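Catalase (Bacillus pumilus, PDB 4QOP) catalyses the conversion of hydrogen peroxide to water and molecular oxygen at a haem-containing active site, working as a tetramer. Local coordinates at residues 96-101 with 109-114; 105-110 with 240-245; 180-185 with 442-447. All coordinates share one frame; numbering follows the deposited sequence.

Interaction 1: 96-101 with 109-114. With HQE (benzene-1,4-diol), chain G.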
loop_
_atom_site.group_PDB
_atom_site.type_symbol
_atom_site.label_atom_id
_atom_site.label_comp_id
_atom_site.label_asym_id
_atom_site.label_seq_id
_atom_site.Cartn_x
_atom_site.Cartn_y
_atom_site.Cartn_z
ATOM N N SER A 96 -26.286 -3.883 -3.288
ATOM C CA SER A 96 -25.408 -3.423 -4.369
ATOM C C SER A 96 -25.871 -3.832 -5.764
ATOM O O SER A 96 -26.646 -4.791 -5.952
ATOM C CB SER A 96 -23.983 -3.948 -4.106
ATOM O OG SER A 96 -23.946 -5.362 -3.978
ATOM N N THR A 97 -25.364 -3.123 -6.766
ATOM C CA THR A 97 -25.292 -3.663 -8.112
ATOM C C THR A 97 -24.024 -4.497 -8.271
ATOM O O THR A 97 -23.393 -4.832 -7.256
ATOM C CB THR A 97 -25.432 -2.551 -9.173
ATOM O OG1 THR A 97 -24.353 -1.634 -9.070
ATOM C CG2 THR A 97 -26.735 -1.784 -8.977
ATOM N N VAL A 98 -23.629 -4.833 -9.507
ATOM C CA VAL A 98 -22.474 -5.698 -9.698
ATOM C C VAL A 98 -21.331 -5.108 -10.526
ATOM O O VAL A 98 -20.176 -5.111 -10.072
ATOM C CB VAL A 98 -22.897 -7.052 -10.332
ATOM C CG1 VAL A 98 -21.676 -7.959 -10.559
ATOM C CG2 VAL A 98 -23.889 -7.801 -9.434
ATOM N N ILE A 99 -21.609 -4.717 -11.767
ATOM C CA ILE A 99 -20.571 -4.586 -12.772
ATOM C C ILE A 99 -19.943 -3.178 -12.791
ATOM O O ILE A 99 -18.710 -3.056 -12.787
ATOM C CB ILE A 99 -21.062 -5.014 -14.155
ATOM C CG1 ILE A 99 -21.282 -6.538 -14.185
ATOM C CG2 ILE A 99 -20.091 -4.624 -15.244
ATOM C CD1 ILE A 99 -20.035 -7.418 -14.034
ATOM N N HIS A 100 -20.756 -2.127 -12.773
ATOM C CA HIS A 100 -20.188 -0.783 -12.954
ATOM C C HIS A 100 -19.597 -0.214 -11.677
ATOM O O HIS A 100 -19.813 -0.763 -10.586
ATOM C CB HIS A 100 -21.209 0.153 -13.638
ATOM C CG HIS A 100 -21.526 -0.294 -15.031
ATOM N ND1 HIS A 100 -20.849 0.179 -16.145
ATOM C CD2 HIS A 100 -22.345 -1.279 -15.474
ATOM C CE1 HIS A 100 -21.309 -0.433 -17.225
ATOM N NE2 HIS A 100 -22.207 -1.331 -16.842
ATOM N N PRO A 101 -18.784 0.896 -11.807
ATOM C CA PRO A 101 -18.030 1.369 -10.649
ATOM C C PRO A 101 -18.888 2.084 -9.636
ATOM O O PRO A 101 -20.107 2.225 -9.819
ATOM C CB PRO A 101 -17.009 2.311 -11.275
ATOM C CG PRO A 101 -16.793 1.770 -12.667
ATOM C CD PRO A 101 -18.198 1.416 -13.061
ATOM N N ARG A 109 -29.383 -2.941 -15.599
ATOM C CA ARG A 109 -29.602 -4.358 -15.458
ATOM C C ARG A 109 -28.401 -5.050 -14.777
ATOM O O ARG A 109 -27.280 -4.825 -15.162
ATOM C CB ARG A 109 -29.814 -4.994 -16.845
ATOM C CG ARG A 109 -30.251 -6.466 -16.799
ATOM C CD ARG A 109 -30.643 -6.979 -18.180
ATOM N NE ARG A 109 -31.704 -6.145 -18.773
ATOM C CZ ARG A 109 -32.977 -6.132 -18.383
ATOM N NH1 ARG A 109 -33.423 -6.978 -17.454
ATOM N NH2 ARG A 109 -33.839 -5.315 -18.974
ATOM N N ASP A 110 -28.668 -5.920 -13.807
ATOM C CA ASP A 110 -27.624 -6.552 -13.000
ATOM C C ASP A 110 -28.343 -7.387 -11.971
ATOM O O ASP A 110 -29.386 -7.002 -11.488
ATOM C CB ASP A 110 -26.727 -5.488 -12.283
ATOM C CG ASP A 110 -25.242 -5.459 -12.772
ATOM O OD1 ASP A 110 -24.780 -6.325 -13.560
ATOM O OD2 ASP A 110 -24.501 -4.513 -12.369
ATOM N N PRO A 111 -27.723 -8.476 -11.535
ATOM C CA PRO A 111 -28.077 -8.987 -10.186
ATOM C C PRO A 111 -27.858 -7.935 -9.135
ATOM O O PRO A 111 -27.059 -7.011 -9.334
ATOM C CB PRO A 111 -27.094 -10.166 -9.953
ATOM C CG PRO A 111 -26.491 -10.436 -11.274
ATOM C CD PRO A 111 -26.518 -9.138 -12.052
ATOM N N ARG A 112 -28.551 -8.091 -8.012
ATOM C CA ARG A 112 -28.322 -7.237 -6.866
ATOM C C ARG A 112 -27.722 -8.046 -5.730
ATOM O O ARG A 112 -28.191 -9.147 -5.423
ATOM C CB ARG A 112 -29.644 -6.598 -6.417
ATOM C CG ARG A 112 -29.844 -5.155 -6.931
ATOM C CD ARG A 112 -29.824 -5.067 -8.444
ATOM N NE ARG A 112 -30.074 -3.709 -8.928
ATOM C CZ ARG A 112 -30.056 -3.362 -10.217
ATOM N NH1 ARG A 112 -29.798 -4.268 -11.158
ATOM N NH2 ARG A 112 -30.278 -2.104 -10.561
ATOM N N GLY A 113 -26.662 -7.523 -5.142
ATOM C CA GLY A 113 -26.111 -8.100 -3.915
ATOM C C GLY A 113 -26.964 -7.894 -2.683
ATOM O O GLY A 113 -27.658 -6.883 -2.579
ATOM N N PHE A 114 -26.929 -8.876 -1.790
ATOM C CA PHE A 114 -27.777 -8.974 -0.604
ATOM C C PHE A 114 -26.861 -9.649 0.388
ATOM O O PHE A 114 -26.972 -10.840 0.607
ATOM C CB PHE A 114 -29.020 -9.837 -0.922
ATOM C CG PHE A 114 -30.201 -9.642 0.027
ATOM C CD1 PHE A 114 -30.041 -9.707 1.413
ATOM C CD2 PHE A 114 -31.493 -9.389 -0.466
ATOM C CE1 PHE A 114 -31.125 -9.528 2.275
ATOM C CE2 PHE A 114 -32.564 -9.200 0.380
ATOM C CZ PHE A 114 -32.408 -9.288 1.750
HETATM C C1 HQE G . -26.021 -6.938 -17.691
HETATM C C2 HQE G . -25.520 -7.047 -16.400
HETATM C C3 HQE G . -25.090 -8.257 -15.927
HETATM O O3 HQE G . -24.617 -8.397 -14.658
HETATM C C4 HQE G . -25.131 -9.370 -16.749
HETATM C C5 HQE G . -25.611 -9.272 -18.047
HETATM C C6 HQE G . -26.061 -8.045 -18.514
HETATM O O6 HQE G . -26.538 -7.945 -19.782
HETATM O O HOH W 1 -23.718 -1.827 -12.715
#
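Thr-97 lays its methyl group over one face of the Arg-112 guanidinium, with CG2 3.9 Å from NE and displaced toward the rim, while the edge of that group serves its own loop: NH1 bonds to Asp-110 O at 2.8 Å, almost in the guanidinium plane. The ring of His-100 has a water at its edge, and Phe-240 of the second subunit meets it edge to face. Both groups belong to the connection between strands 88-96 and 113-120 of the catalase beta-barrel, a worked example of a loop gathered onto one carboxylate. At its neck is the antiparallel hydrogen-bonded pair of Ser-96 and Gly-113, in which Gly-113 N bonds to Ser-96 O (2.8 Å) and the return bond is weak. Gly-113 also touches the haem, and Ser-96 OG is held by His-57. Asp-110 OD2 accepts from two successive amides on one face of its plane: Ile-99 N comes from the syn side, whereas Val-98 N arrives steeply from above, each at 3.0 Å. The edge water is a third donor to OD2 and accepts from His-100 N. HQE O3 lies at a doubtfully short 2.4 Å from Asp-110 OD1, the oxygen not used by those amides. Because Val-98 turns CG1 anti to its backbone N (chi1 179°), its CG2 faces Pro-111, resting 3.3 Å from Pro-111 O, a buried carbonyl oxygen with no polar partner in the model.

Interaction 2: 105-110 with 240-245; sequences PETLRD and FQHATR. With HQE (benzene-1,4-diol), chain G.
Glu-106 places its carboxylate against the first turn of helix 242-252, where Thr-244 takes hold of both oxygens. Thr-244 N bonds to Glu-106 OE1 at 2.8 Å and nearly straight (171°), and Thr-244 OG1 donates to Glu-106 OE2 at the same 2.8 Å. Each of these donors comes in on the syn side, somewhat out of the carboxylate plane, so the pair fixes the rotation of the group. Tyr-191 OH also hydrogen-bonds Glu-106 OE2. Ala-243 N adds a weak bond to Glu-106 OE1, and the Ala-243 methyl packs close by, its CB 3.5 Å from that oxygen. The reach depends on the glutamate chain: CG stands opposite the carbonyl carbon (chi1 -72°) and the chain runs extended from there. Along the backbone, Glu-106 N makes a weak bond to Phe-240 O, which the CA-H of Pro-105 also meets, and Glu-106 O lies near the plane of the His-242 ring at its edge, 3.4 Å from CE1. In the next shell, Ala-189 O holds His-242 NE2, and Gln-236 takes Thr-107 OG1. Pro-105 packs on Phe-240 of the second subunit, and Phe-240 on Pro-105 of that subunit, which puts the contact at a subunit interface. With an alanine in place of Glu-106, Thr-244 N and OG1 would probably lose the carboxylate they share, and a gap would open beside Ala-243. The chemistry is that of an acidic group at a helix N-terminus: Ala-243 N, Thr-244 N and the helix dipole are likely to favour the charged carboxylate.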
loop_
_atom_site.group_PDB
_atom_site.type_symbol
_atom_site.label_atom_id
_atom_site.label_comp_id
_atom_site.label_asym_id
_atom_site.label_seq_id
_atom_site.Cartn_x
_atom_site.Cartn_y
_atom_site.Cartn_z
ATOM N N PRO A 105 -25.111 4.372 -12.123
ATOM C CA PRO A 105 -26.542 4.366 -11.811
ATOM C C PRO A 105 -27.075 3.023 -11.221
ATOM O O PRO A 105 -26.592 1.940 -11.552
ATOM C CB PRO A 105 -27.187 4.666 -13.180
ATOM C CG PRO A 105 -26.107 5.351 -13.959
ATOM C CD PRO A 105 -24.866 4.607 -13.553
ATOM N N GLU A 106 -28.101 3.136 -10.389
ATOM C CA GLU A 106 -28.814 1.985 -9.824
ATOM C C GLU A 106 -30.061 1.534 -10.639
ATOM O O GLU A 106 -30.842 0.668 -10.223
ATOM C CB GLU A 106 -29.184 2.314 -8.364
ATOM C CG GLU A 106 -27.958 2.311 -7.446
ATOM C CD GLU A 106 -28.237 2.848 -6.071
ATOM O OE1 GLU A 106 -29.001 3.816 -5.934
ATOM O OE2 GLU A 106 -27.650 2.308 -5.093
ATOM N N THR A 107 -30.171 2.076 -11.835
ATOM C CA THR A 107 -31.207 1.720 -12.821
ATOM C C THR A 107 -30.723 0.759 -13.927
ATOM O O THR A 107 -31.480 0.453 -14.864
ATOM C CB THR A 107 -31.691 2.996 -13.511
ATOM O OG1 THR A 107 -30.543 3.793 -13.829
ATOM C CG2 THR A 107 -32.601 3.786 -12.600
ATOM N N LEU A 108 -29.497 0.243 -13.806
ATOM C CA LEU A 108 -28.945 -0.680 -14.813
ATOM C C LEU A 108 -29.375 -2.132 -14.552
ATOM O O LEU A 108 -29.638 -2.531 -13.411
ATOM C CB LEU A 108 -27.425 -0.609 -14.846
ATOM C CG LEU A 108 -26.772 0.774 -14.952
ATOM C CD1 LEU A 108 -25.252 0.587 -15.030
ATOM C CD2 LEU A 108 -27.304 1.554 -16.166
ATOM N N ARG A 109 -29.383 -2.941 -15.599
ATOM C CA ARG A 109 -29.602 -4.358 -15.458
ATOM C C ARG A 109 -28.401 -5.050 -14.777
ATOM O O ARG A 109 -27.280 -4.825 -15.162
ATOM C CB ARG A 109 -29.814 -4.994 -16.845
ATOM C CG ARG A 109 -30.251 -6.466 -16.799
ATOM C CD ARG A 109 -30.643 -6.979 -18.180
ATOM N NE ARG A 109 -31.704 -6.145 -18.773
ATOM C CZ ARG A 109 -32.977 -6.132 -18.383
ATOM N NH1 ARG A 109 -33.423 -6.978 -17.454
ATOM N NH2 ARG A 109 -33.839 -5.315 -18.974
ATOM N N ASP A 110 -28.668 -5.920 -13.807
ATOM C CA ASP A 110 -27.624 -6.552 -13.000
ATOM C C ASP A 110 -28.343 -7.387 -11.971
ATOM O O ASP A 110 -29.386 -7.002 -11.488
ATOM C CB ASP A 110 -26.727 -5.488 -12.283
ATOM C CG ASP A 110 -25.242 -5.459 -12.772
ATOM O OD1 ASP A 110 -24.780 -6.325 -13.560
ATOM O OD2 ASP A 110 -24.501 -4.513 -12.369
ATOM N N PHE A 240 -29.573 9.069 -10.525
ATOM C CA PHE A 240 -28.670 7.906 -10.693
ATOM C C PHE A 240 -28.330 7.216 -9.356
ATOM O O PHE A 240 -27.563 6.290 -9.352
ATOM C CB PHE A 240 -27.388 8.277 -11.445
ATOM C CG PHE A 240 -26.521 9.261 -10.726
ATOM C CD1 PHE A 240 -26.881 10.590 -10.660
ATOM C CD2 PHE A 240 -25.337 8.851 -10.112
ATOM C CE1 PHE A 240 -26.125 11.495 -9.973
ATOM C CE2 PHE A 240 -24.538 9.776 -9.459
ATOM C CZ PHE A 240 -24.940 11.111 -9.388
ATOM N N GLN A 241 -28.980 7.588 -8.245
ATOM C CA GLN A 241 -28.821 6.834 -7.015
ATOM C C GLN A 241 -30.154 6.531 -6.284
ATOM O O GLN A 241 -30.223 6.645 -5.079
ATOM C CB GLN A 241 -27.750 7.521 -6.117
ATOM C CG GLN A 241 -28.117 8.919 -5.614
ATOM C CD GLN A 241 -27.327 10.054 -6.271
ATOM O OE1 GLN A 241 -26.136 10.200 -6.075
ATOM N NE2 GLN A 241 -28.018 10.871 -7.061
ATOM N N HIS A 242 -31.224 6.200 -7.030
ATOM C CA HIS A 242 -32.575 6.221 -6.474
ATOM C C HIS A 242 -32.741 5.141 -5.399
ATOM O O HIS A 242 -33.489 5.313 -4.433
ATOM C CB HIS A 242 -33.648 6.077 -7.570
ATOM C CG HIS A 242 -33.810 4.669 -8.039
ATOM N ND1 HIS A 242 -32.893 4.058 -8.868
ATOM C CD2 HIS A 242 -34.748 3.735 -7.757
ATOM C CE1 HIS A 242 -33.259 2.809 -9.072
ATOM N NE2 HIS A 242 -34.395 2.593 -8.424
ATOM N N ALA A 243 -32.015 4.032 -5.539
ATOM C CA ALA A 243 -32.163 2.935 -4.609
ATOM C C ALA A 243 -31.431 3.194 -3.288
ATOM O O ALA A 243 -31.942 2.856 -2.200
ATOM C CB ALA A 243 -31.677 1.644 -5.240
ATOM N N THR A 244 -30.241 3.793 -3.370
ATOM C CA THR A 244 -29.565 4.280 -2.186
ATOM C C THR A 244 -30.483 5.295 -1.476
ATOM O O THR A 244 -30.625 5.278 -0.258
ATOM C CB THR A 244 -28.181 4.916 -2.552
ATOM O OG1 THR A 244 -27.241 3.899 -2.885
ATOM C CG2 THR A 244 -27.611 5.713 -1.382
ATOM N N ARG A 245 -31.054 6.227 -2.233
ATOM C CA ARG A 245 -31.873 7.268 -1.634
ATOM C C ARG A 245 -33.070 6.620 -0.913
ATOM O O ARG A 245 -33.355 6.932 0.233
ATOM C CB ARG A 245 -32.347 8.257 -2.704
ATOM C CG ARG A 245 -33.084 9.481 -2.173
ATOM C CD ARG A 245 -33.787 10.224 -3.291
ATOM N NE ARG A 245 -32.840 10.666 -4.338
ATOM C CZ ARG A 245 -32.102 11.786 -4.281
ATOM N NH1 ARG A 245 -32.125 12.566 -3.225
ATOM N NH2 ARG A 245 -31.311 12.114 -5.271
HETATM C C1 HQE G . -26.021 -6.938 -17.691
HETATM C C2 HQE G . -25.520 -7.047 -16.400
HETATM C C3 HQE G . -25.090 -8.257 -15.927
HETATM O O3 HQE G . -24.617 -8.397 -14.658
HETATM C C4 HQE G . -25.131 -9.370 -16.749
HETATM C C5 HQE G . -25.611 -9.272 -18.047
HETATM C C6 HQE G . -26.061 -8.045 -18.514
HETATM O O6 HQE G . -26.538 -7.945 -19.782
#

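Interaction 3: 180-185 with 442-447. With HQE (benzene-1,4-diol), chain G.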
loop_
_atom_site.group_PDB
_atom_site.type_symbol
_atom_site.label_atom_id
_atom_site.label_comp_id
_atom_site.label_asym_id
_atom_site.label_seq_id
_atom_site.Cartn_x
_atom_site.Cartn_y
_atom_site.Cartn_z
ATOM N N TRP A 180 -33.516 -15.564 -16.039
ATOM C CA TRP A 180 -33.982 -14.738 -14.943
ATOM C C TRP A 180 -33.577 -13.269 -15.157
ATOM O O TRP A 180 -34.393 -12.367 -15.009
ATOM C CB TRP A 180 -33.412 -15.192 -13.601
ATOM C CG TRP A 180 -33.936 -16.444 -13.015
ATOM C CD1 TRP A 180 -33.665 -17.690 -13.422
ATOM C CD2 TRP A 180 -34.747 -16.564 -11.836
ATOM N NE1 TRP A 180 -34.279 -18.601 -12.597
ATOM C CE2 TRP A 180 -34.965 -17.931 -11.626
ATOM C CE3 TRP A 180 -35.357 -15.634 -10.975
ATOM C CZ2 TRP A 180 -35.762 -18.416 -10.595
ATOM C CZ3 TRP A 180 -36.122 -16.104 -9.944
ATOM C CH2 TRP A 180 -36.334 -17.494 -9.764
ATOM N N LEU A 181 -32.323 -13.059 -15.528
ATOM C CA LEU A 181 -31.734 -11.730 -15.555
ATOM C C LEU A 181 -32.401 -10.844 -16.597
ATOM O O LEU A 181 -32.446 -9.611 -16.419
ATOM C CB LEU A 181 -30.211 -11.816 -15.817
ATOM C CG LEU A 181 -29.447 -10.501 -15.886
ATOM C CD1 LEU A 181 -29.473 -9.782 -14.553
ATOM C CD2 LEU A 181 -28.020 -10.761 -16.299
ATOM N N PHE A 182 -32.869 -11.440 -17.705
ATOM C CA PHE A 182 -33.507 -10.637 -18.774
ATOM C C PHE A 182 -35.006 -10.598 -18.690
ATOM O O PHE A 182 -35.655 -10.016 -19.571
ATOM C CB PHE A 182 -33.006 -11.061 -20.172
ATOM C CG PHE A 182 -31.662 -10.475 -20.518
ATOM C CD1 PHE A 182 -30.506 -11.128 -20.162
ATOM C CD2 PHE A 182 -31.573 -9.273 -21.178
ATOM C CE1 PHE A 182 -29.268 -10.593 -20.468
ATOM C CE2 PHE A 182 -30.353 -8.714 -21.483
ATOM C CZ PHE A 182 -29.187 -9.385 -21.143
ATOM N N SER A 183 -35.590 -11.188 -17.640
ATOM C CA SER A 183 -36.925 -10.779 -17.190
ATOM C C SER A 183 -36.799 -9.379 -16.638
ATOM O O SER A 183 -35.700 -8.843 -16.541
ATOM C CB SER A 183 -37.485 -11.759 -16.144
ATOM O OG SER A 183 -36.964 -11.546 -14.851
ATOM N N ASP A 184 -37.896 -8.751 -16.279
ATOM C CA ASP A 184 -37.763 -7.452 -15.656
ATOM C C ASP A 184 -37.154 -7.531 -14.226
ATOM O O ASP A 184 -36.838 -6.496 -13.659
ATOM C CB ASP A 184 -39.072 -6.668 -15.620
ATOM C CG ASP A 184 -39.565 -6.239 -17.033
ATOM O OD1 ASP A 184 -38.793 -6.055 -17.982
ATOM O OD2 ASP A 184 -40.795 -6.097 -17.169
ATOM N N GLU A 185 -36.982 -8.721 -13.653
ATOM C CA GLU A 185 -36.377 -8.808 -12.339
ATOM C C GLU A 185 -34.869 -8.543 -12.447
ATOM O O GLU A 185 -34.226 -8.343 -11.427
ATOM C CB GLU A 185 -36.636 -10.158 -11.627
ATOM C CG GLU A 185 -36.308 -10.107 -10.119
ATOM C CD GLU A 185 -36.672 -11.377 -9.351
ATOM O OE1 GLU A 185 -37.225 -12.305 -9.975
ATOM O OE2 GLU A 185 -36.371 -11.469 -8.119
ATOM N N LYS A 442 -38.314 -9.129 -25.465
ATOM C CA LYS A 442 -38.036 -7.681 -25.713
ATOM C C LYS A 442 -36.675 -7.298 -25.161
ATOM O O LYS A 442 -35.854 -6.697 -25.867
ATOM C CB LYS A 442 -39.122 -6.852 -25.028
ATOM C CG LYS A 442 -39.030 -5.343 -25.170
ATOM C CD LYS A 442 -40.017 -4.710 -24.209
ATOM C CE LYS A 442 -40.472 -3.337 -24.663
ATOM N NZ LYS A 442 -39.431 -2.306 -24.373
ATOM N N ASN A 443 -36.442 -7.669 -23.904
ATOM C CA ASN A 443 -35.187 -7.318 -23.222
ATOM C C ASN A 443 -34.013 -8.004 -23.905
ATOM O O ASN A 443 -32.983 -7.379 -24.161
ATOM C CB ASN A 443 -35.252 -7.697 -21.748
ATOM C CG ASN A 443 -36.279 -6.885 -20.968
ATOM O OD1 ASN A 443 -36.677 -5.788 -21.386
ATOM N ND2 ASN A 443 -36.676 -7.399 -19.817
ATOM N N LEU A 444 -34.185 -9.271 -24.251
ATOM C CA LEU A 444 -33.110 -10.038 -24.903
ATOM C C LEU A 444 -32.782 -9.473 -26.292
ATOM O O LEU A 444 -31.630 -9.408 -26.704
ATOM C CB LEU A 444 -33.466 -11.502 -24.955
ATOM C CG LEU A 444 -33.276 -12.343 -23.684
ATOM C CD1 LEU A 444 -33.873 -13.719 -23.860
ATOM C CD2 LEU A 444 -31.807 -12.513 -23.323
ATOM N N THR A 445 -33.822 -9.048 -26.985
ATOM C CA THR A 445 -33.691 -8.592 -28.361
ATOM C C THR A 445 -32.953 -7.269 -28.417
ATOM O O THR A 445 -32.026 -7.098 -29.197
ATOM C CB THR A 445 -35.090 -8.454 -29.025
ATOM O OG1 THR A 445 -35.677 -9.751 -29.197
ATOM C CG2 THR A 445 -34.979 -7.764 -30.390
ATOM N N ALA A 446 -33.325 -6.343 -27.553
ATOM C CA ALA A 446 -32.592 -5.072 -27.473
ATOM C C ALA A 446 -31.095 -5.250 -27.096
ATOM O O ALA A 446 -30.279 -4.477 -27.515
ATOM C CB ALA A 446 -33.258 -4.146 -26.472
ATOM N N ASP A 447 -30.756 -6.291 -26.360
ATOM C CA ASP A 447 -29.374 -6.599 -26.008
ATOM C C ASP A 447 -28.605 -7.344 -27.095
ATOM O O ASP A 447 -27.356 -7.233 -27.174
ATOM C CB ASP A 447 -29.323 -7.455 -24.726
ATOM C CG ASP A 447 -28.236 -6.996 -23.771
ATOM O OD1 ASP A 447 -28.345 -5.855 -23.298
ATOM O OD2 ASP A 447 -27.309 -7.771 -23.507
HETATM C C1 HQE G . -26.021 -6.938 -17.691
HETATM C C2 HQE G . -25.520 -7.047 -16.400
HETATM C C3 HQE G . -25.090 -8.257 -15.927
HETATM O O3 HQE G . -24.617 -8.397 -14.658
HETATM C C4 HQE G . -25.131 -9.370 -16.749
HETATM C C5 HQE G . -25.611 -9.272 -18.047
HETATM C C6 HQE G . -26.061 -8.045 -18.514
HETATM O O6 HQE G . -26.538 -7.945 -19.782
HETATM O O HOH W 2 -38.532 -4.276 -20.387
#
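Asn-443, on helix 434-448, grips the loop that follows helix 175-181, and so joins the C-terminal helical region to the catalase core. Its one ND2 serves two acceptors, both close to the amide plane: Phe-182 O at 2.8 Å, approached from above the carbonyl plane, and Asp-184 OD1 at 3.1 Å, met on the anti side by an almost straight bond (174°). A water spans Asn-443 OD1 and Asp-184 OD1, donating to each, which is consistent with the amide being turned this way round. Between these acceptors lies Ser-183, whose OG accepts from Glu-185 N in an ST turn. Leu-444 comes next, sending CD2 over one face of the Phe-182 ring in a CH-pi contact, 3.9 Å from the centroid. The same leucine packs against Tyr-470 and Leu-474 of helix 468-478. One turn along from Asn-443, Asp-447 sets its carboxylate at the edge of the ring, the two planes 60° apart, where the partly positive ring hydrogens would suit it; Tyr-164 OH and Trp-165 NE1 both bond to OD2. Phe-182 turns its CG beside its backbone N (chi1 -80°), which brings one face under Leu-444 and the edge to Asp-447, and its far end to the bound hydroquinone. There Phe-182 CZ lies 3.4 Å from Asp-447 OD2 and 3.3 Å from HQE O6.

How the interactions relate
Interactions 1 and 2 share Arg-109 and Asp-110, and their centres are about 9 Å apart: the connection between strands 88-96 and 113-120 first meets the start of helix 242-252 and then folds back on itself near the haem. The centre of interaction 3 lies about 16 Å from that of interaction 1 and about 17 Å from that of interaction 2, where helix 434-448 meets the turn just after helix 175-181. Along the chain, interaction 1 closes before interaction 3 opens, while the segments of interactions 2 and 3 alternate. Arg-109 joins the parts, its NH1 bonding to Leu-181 O. Hydroquinone sits between Asp-110, Leu-181 and Phe-182, at the seam between the barrel's loop and the helical region.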